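Local coordinates for protein Lic12234 (Leptospira interrogans, PDB 4TZH) that is of unknown function but, as a leucine-rich repeat protein and putative virulence factor of a pathogen, may bind other proteins, at residues Leu40-Leu46 with Leu63-Leu69; Lys144-Ile148 with Thr168-Pro172. All coordinates share one frame; numbering follows the deposited sequence.

How the contacts relate
Both contacts join neighbouring turns of the leucine-rich repeat solenoid, on opposite sides of the chain's centre; their centres lie 34 Å apart and their nearest atoms about 19 Å. Contact 1 is the more buried of the two. It couples strands 45-47 and 68-70 of the parallel sheet together with the turns that lead into them, through direct backbone hydrogen bonds and one bridging water, with leucines packed side by side on one face of the sheet. Contact 2 lies at the surface, in loops beyond strands 137-139 and 160-162, close to helix 173-179. There one threonine hydroxyl bond to a backbone carbonyl and two bridging waters join the loops, and Leu169 is the main apolar link.

Contact 1. Residues Leu40-Leu46 with Leu63-Leu69; sequences LVNLESL and LKNLKYL
Leu63 starts the walk with its two methyls on different neighbours: CD2 reaches Leu40 O at 3.4 Å, and CD1 packs beside Leu43 CD2 and Leu46 CD2. Leu63 to Leu66 form a type I turn, matched by Leu40 to Leu43 one repeat earlier, and a water bridges the two turns. It donates to Val41 O and Leu43 O and accepts from Asn65 N at 2.9 Å, linking turns whose backbones make no direct hydrogen bond to each other at this level. Leu66 turns its CG anti to the backbone N (chi1 -154°), which lays CD1 against Glu44 C at 3.6 Å and within reach of Leu43 CD2 and Leu46 CB. At Lys67 direct bonding begins. Glu44 O accepts two hydrogen bonds, from Lys67 N at 2.7 Å and from Tyr68 N at 3.0 Å, the latter in the carbonyl plane. Parallel pairing continues as Leu46 N donates to Tyr68 O at 3.1 Å. The Tyr68 ring has Lys67 CB over one face and Ser45 CB at its edge. Leu69 ends the segment alongside Leu46, CD1 to CD2 3.9 Å, both pointing into the leucine core. Strand 91-93 continues the ladder beyond Tyr68 and Leu69. The sheet bonds and the water thus pair backbone groups here, while the leucines side by side give an apolar interior.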
loop_
_atom_site.group_PDB
_atom_site.type_symbol
_atom_site.label_atom_id
_atom_site.label_comp_id
_atom_site.label_asym_id
_atom_site.label_seq_id
_atom_site.Cartn_x
_atom_site.Cartn_y
_atom_site.Cartn_z
ATOM N N LEU A 40 14.388 9.751 10.582
ATOM C CA LEU A 40 14.329 10.407 9.274
ATOM C C LEU A 40 13.016 11.127 9.146
ATOM O O LEU A 40 12.166 10.777 8.333
ATOM C CB LEU A 40 14.555 9.376 8.157
ATOM C CG LEU A 40 15.831 8.527 8.308
ATOM C CD1 LEU A 40 16.011 7.610 7.086
ATOM C CD2 LEU A 40 17.083 9.419 8.400
ATOM N N VAL A 41 12.838 12.144 10.002
ATOM C CA VAL A 41 11.532 12.792 10.150
ATOM C C VAL A 41 10.989 13.445 8.885
ATOM O O VAL A 41 9.766 13.574 8.759
ATOM C CB VAL A 41 11.548 13.771 11.323
ATOM C CG1 VAL A 41 11.798 13.025 12.633
ATOM C CG2 VAL A 41 12.593 14.867 11.113
ATOM N N ASN A 42 11.879 13.835 7.935
ATOM C CA ASN A 42 11.454 14.502 6.704
ATOM C C ASN A 42 11.346 13.568 5.530
ATOM O O ASN A 42 11.174 14.019 4.400
ATOM C CB ASN A 42 12.388 15.652 6.392
ATOM C CG ASN A 42 12.230 16.745 7.414
ATOM O OD1 ASN A 42 11.119 17.024 7.870
ATOM N ND2 ASN A 42 13.348 17.318 7.869
ATOM N N LEU A 43 11.462 12.265 5.783
ATOM C CA LEU A 43 11.405 11.289 4.697
ATOM C C LEU A 43 10.091 11.397 3.912
ATOM O O LEU A 43 8.996 11.366 4.501
ATOM C CB LEU A 43 11.566 9.898 5.276
ATOM C CG LEU A 43 11.996 8.837 4.266
ATOM C CD1 LEU A 43 13.420 9.121 3.745
ATOM C CD2 LEU A 43 11.937 7.446 4.912
ATOM N N GLU A 44 10.205 11.418 2.575
ATOM C CA GLU A 44 9.066 11.467 1.668
ATOM C C GLU A 44 8.875 10.195 0.889
ATOM O O GLU A 44 7.756 9.905 0.455
ATOM C CB GLU A 44 9.185 12.653 0.721
ATOM C CG GLU A 44 9.181 13.963 1.490
ATOM C CD GLU A 44 8.997 15.238 0.702
ATOM O OE1 GLU A 44 8.997 15.174 -0.548
ATOM O OE2 GLU A 44 8.839 16.303 1.341
ATOM N N SER A 45 9.952 9.426 0.686
ATOM C CA SER A 45 9.825 8.206 -0.096
ATOM C C SER A 45 10.705 7.140 0.531
ATOM O O SER A 45 11.864 7.415 0.834
ATOM C CB SER A 45 10.326 8.491 -1.506
ATOM O OG SER A 45 10.232 7.324 -2.306
ATOM N N LEU A 46 10.168 5.946 0.721
ATOM C CA LEU A 46 10.905 4.842 1.298
ATOM C C LEU A 46 10.721 3.645 0.379
ATOM O O LEU A 46 9.571 3.249 0.104
ATOM C CB LEU A 46 10.345 4.560 2.700
ATOM C CG LEU A 46 10.948 3.387 3.457
ATOM C CD1 LEU A 46 12.485 3.495 3.572
ATOM C CD2 LEU A 46 10.310 3.251 4.867
ATOM N N LEU A 63 6.919 8.706 10.526
ATOM C CA LEU A 63 7.236 9.227 9.196
ATOM C C LEU A 63 6.016 9.925 8.580
ATOM O O LEU A 63 5.584 9.572 7.480
ATOM C CB LEU A 63 7.761 8.107 8.299
ATOM C CG LEU A 63 8.922 7.288 8.813
ATOM C CD1 LEU A 63 9.293 6.204 7.781
ATOM C CD2 LEU A 63 10.116 8.165 9.098
ATOM N N LYS A 64 5.505 10.937 9.273
ATOM C CA LYS A 64 4.254 11.580 8.854
ATOM C C LYS A 64 4.323 12.330 7.525
ATOM O O LYS A 64 3.255 12.594 6.959
ATOM C CB LYS A 64 3.709 12.487 9.963
ATOM C CG LYS A 64 4.506 13.743 10.159
ATOM C CD LYS A 64 3.828 14.655 11.191
ATOM C CE LYS A 64 4.346 16.067 11.100
ATOM N NZ LYS A 64 3.414 17.041 11.747
ATOM N N ASN A 65 5.533 12.601 6.989
ATOM C CA ASN A 65 5.664 13.305 5.703
ATOM C C ASN A 65 5.791 12.308 4.538
ATOM O O ASN A 65 5.942 12.712 3.391
ATOM C CB ASN A 65 6.892 14.221 5.721
ATOM C CG ASN A 65 6.754 15.247 6.811
ATOM O OD1 ASN A 65 7.576 15.303 7.741
ATOM N ND2 ASN A 65 5.659 15.943 6.812
ATOM N N LEU A 66 5.734 11.010 4.833
ATOM C CA LEU A 66 5.921 10.037 3.776
ATOM C C LEU A 66 4.822 10.119 2.725
ATOM O O LEU A 66 3.632 10.054 3.072
ATOM C CB LEU A 66 5.901 8.643 4.393
ATOM C CG LEU A 66 6.632 7.548 3.675
ATOM C CD1 LEU A 66 8.144 7.822 3.564
ATOM C CD2 LEU A 66 6.392 6.221 4.356
ATOM N N LYS A 67 5.217 10.181 1.450
ATOM C CA LYS A 67 4.282 10.230 0.324
ATOM C C LYS A 67 4.281 8.919 -0.439
ATOM O O LYS A 67 3.259 8.557 -1.038
ATOM C CB LYS A 67 4.660 11.320 -0.675
ATOM C CG LYS A 67 4.599 12.722 -0.096
ATOM C CD LYS A 67 5.040 13.707 -1.207
ATOM C CE LYS A 67 4.042 14.799 -1.409
ATOM N NZ LYS A 67 4.637 15.915 -2.199
ATOM N N TYR A 68 5.405 8.217 -0.461
ATOM C CA TYR A 68 5.493 7.003 -1.276
ATOM C C TYR A 68 6.129 5.894 -0.458
ATOM O O TYR A 68 7.135 6.136 0.211
ATOM C CB TYR A 68 6.368 7.265 -2.528
ATOM C CG TYR A 68 6.051 8.554 -3.235
ATOM C CD1 TYR A 68 4.855 8.717 -3.912
ATOM C CD2 TYR A 68 6.986 9.576 -3.311
ATOM C CE1 TYR A 68 4.560 9.901 -4.582
ATOM C CE2 TYR A 68 6.711 10.759 -3.989
ATOM C CZ TYR A 68 5.500 10.909 -4.623
ATOM O OH TYR A 68 5.195 12.080 -5.287
ATOM N N LEU A 69 5.531 4.704 -0.496
ATOM C CA LEU A 69 6.068 3.586 0.260
ATOM C C LEU A 69 6.012 2.380 -0.652
ATOM O O LEU A 69 4.916 1.956 -1.088
ATOM C CB LEU A 69 5.205 3.363 1.515
ATOM C CG LEU A 69 5.599 2.209 2.423
ATOM C CD1 LEU A 69 7.063 2.316 2.867
ATOM C CD2 LEU A 69 4.685 2.188 3.651
HETATM O O HOH W 1 8.273 11.538 7.216
#

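Contact 2. Residues Lys144-Ile148 with Thr168-Pro172; sequences KLTSI and TLTTP
Leu169 lays its CD1 methyl over the peptide joining Thr146 to Ser147, 3.5 Å from Thr146 C and almost as near to Ser147 N. With CG anti to its own backbone N (chi1 -173°), the branch is carried across to the earlier loop, where CD1 also meets Leu145 CB and CD2 approaches Ile148 CG1 at 4.3 Å. Thr168, just before it, makes the direct polar link. Its hydroxyl sits between the backbone N and the carbonyl carbon (chi1 49°) and OG1 donates to Leu145 O at 2.7 Å, coming from above the carbonyl plane. These are equivalent loops of successive leucine-rich repeats, side by side and nearly parallel, their end-to-end directions 13° apart; on the other side of 144-148, Thr146 OG1 is bonded to Thr123 O of the preceding loop. No hydrogen bond joins backbone to backbone across these two segments; two waters bridge them. One molecule donates hydrogen bonds to Thr146 O and Thr168 O and accepts from Thr170 N at 2.8 Å, so three backbone groups share it. A second accepts from Ile148 N at 2.9 Å and lies 2.7 Å from Thr171 OG1, extending the bridge toward the end of the contact. Thr146 adds a lighter touch through CG2, which rests near Thr168 O. Beyond Thr171 the chain reaches Pro172 at the N-cap of helix 173-179, and Ile176 of that helix packs against both Ile148 and Thr171.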
loop_
_atom_site.group_PDB
_atom_site.type_symbol
_atom_site.label_atom_id
_atom_site.label_comp_id
_atom_site.label_asym_id
_atom_site.label_seq_id
_atom_site.Cartn_x
_atom_site.Cartn_y
_atom_site.Cartn_z
ATOM N N LYS A 144 -6.721 -14.165 -4.062
ATOM C CA LYS A 144 -7.562 -15.354 -3.847
ATOM C C LYS A 144 -8.964 -14.871 -3.475
ATOM O O LYS A 144 -9.642 -15.442 -2.607
ATOM C CB LYS A 144 -6.929 -16.224 -2.735
ATOM C CG LYS A 144 -5.531 -16.760 -3.083
ATOM C CD LYS A 144 -5.541 -17.875 -4.133
ATOM C CE LYS A 144 -4.146 -18.168 -4.636
ATOM N NZ LYS A 144 -4.165 -19.063 -5.822
ATOM N N LEU A 145 -9.408 -13.789 -4.123
ATOM C CA LEU A 145 -10.649 -13.112 -3.780
ATOM C C LEU A 145 -11.855 -13.975 -3.897
ATOM O O LEU A 145 -11.994 -14.711 -4.871
ATOM C CB LEU A 145 -10.880 -11.868 -4.630
ATOM C CG LEU A 145 -9.890 -10.741 -4.424
ATOM C CD1 LEU A 145 -10.139 -9.665 -5.458
ATOM C CD2 LEU A 145 -9.978 -10.152 -3.020
ATOM N N THR A 146 -12.710 -13.932 -2.875
ATOM C CA THR A 146 -13.970 -14.671 -2.901
ATOM C C THR A 146 -15.152 -13.731 -2.813
ATOM O O THR A 146 -16.275 -14.127 -3.169
ATOM C CB THR A 146 -14.061 -15.786 -1.845
ATOM O OG1 THR A 146 -13.852 -15.224 -0.550
ATOM C CG2 THR A 146 -13.106 -16.928 -2.115
ATOM N N SER A 147 -14.921 -12.510 -2.314
ATOM C CA SER A 147 -15.949 -11.485 -2.225
ATOM C C SER A 147 -15.320 -10.103 -2.272
ATOM O O SER A 147 -14.131 -9.937 -1.944
ATOM C CB SER A 147 -16.778 -11.643 -0.952
ATOM O OG SER A 147 -16.042 -11.298 0.214
ATOM N N ILE A 148 -16.124 -9.128 -2.701
ATOM C CA ILE A 148 -15.778 -7.721 -2.741
ATOM C C ILE A 148 -16.797 -6.997 -1.827
ATOM O O ILE A 148 -17.992 -7.251 -1.970
ATOM C CB ILE A 148 -15.749 -7.205 -4.212
ATOM C CG1 ILE A 148 -14.442 -7.643 -4.957
ATOM C CG2 ILE A 148 -16.000 -5.685 -4.326
ATOM C CD1 ILE A 148 -13.094 -7.513 -4.175
ATOM N N THR A 168 -11.252 -17.531 -8.163
ATOM C CA THR A 168 -11.971 -17.867 -6.930
ATOM C C THR A 168 -13.169 -16.924 -6.696
ATOM O O THR A 168 -14.030 -17.212 -5.867
ATOM C CB THR A 168 -11.006 -17.809 -5.728
ATOM O OG1 THR A 168 -10.282 -16.562 -5.789
ATOM C CG2 THR A 168 -10.001 -18.966 -5.714
ATOM N N LEU A 169 -13.211 -15.776 -7.391
ATOM C CA LEU A 169 -14.275 -14.795 -7.214
ATOM C C LEU A 169 -15.474 -15.235 -8.023
ATOM O O LEU A 169 -15.421 -15.210 -9.258
ATOM C CB LEU A 169 -13.791 -13.368 -7.602
ATOM C CG LEU A 169 -14.742 -12.172 -7.321
ATOM C CD1 LEU A 169 -15.052 -12.031 -5.850
ATOM C CD2 LEU A 169 -14.126 -10.842 -7.796
ATOM N N THR A 170 -16.516 -15.718 -7.318
ATOM C CA THR A 170 -17.749 -16.217 -7.943
ATOM C C THR A 170 -18.761 -15.100 -8.118
ATOM O O THR A 170 -19.754 -15.293 -8.822
ATOM C CB THR A 170 -18.334 -17.418 -7.166
ATOM O OG1 THR A 170 -18.685 -17.004 -5.845
ATOM C CG2 THR A 170 -17.384 -18.608 -7.103
ATOM N N THR A 171 -18.506 -13.927 -7.490
ATOM C CA THR A 171 -19.362 -12.743 -7.564
ATOM C C THR A 171 -19.611 -12.354 -9.029
ATOM O O THR A 171 -18.641 -12.083 -9.752
ATOM C CB THR A 171 -18.775 -11.590 -6.744
ATOM O OG1 THR A 171 -18.509 -12.042 -5.411
ATOM C CG2 THR A 171 -19.689 -10.394 -6.707
ATOM N N PRO A 172 -20.889 -12.344 -9.487
ATOM C CA PRO A 172 -21.158 -11.982 -10.887
ATOM C C PRO A 172 -20.630 -10.603 -11.247
ATOM O O PRO A 172 -20.674 -9.684 -10.431
ATOM C CB PRO A 172 -22.687 -12.027 -10.988
ATOM C CG PRO A 172 -23.119 -12.933 -9.882
ATOM C CD PRO A 172 -22.141 -12.668 -8.770
HETATM O O HOH W 2 -16.353 -16.434 -4.590
HETATM O O HOH W 3 -18.683 -10.045 -3.624
#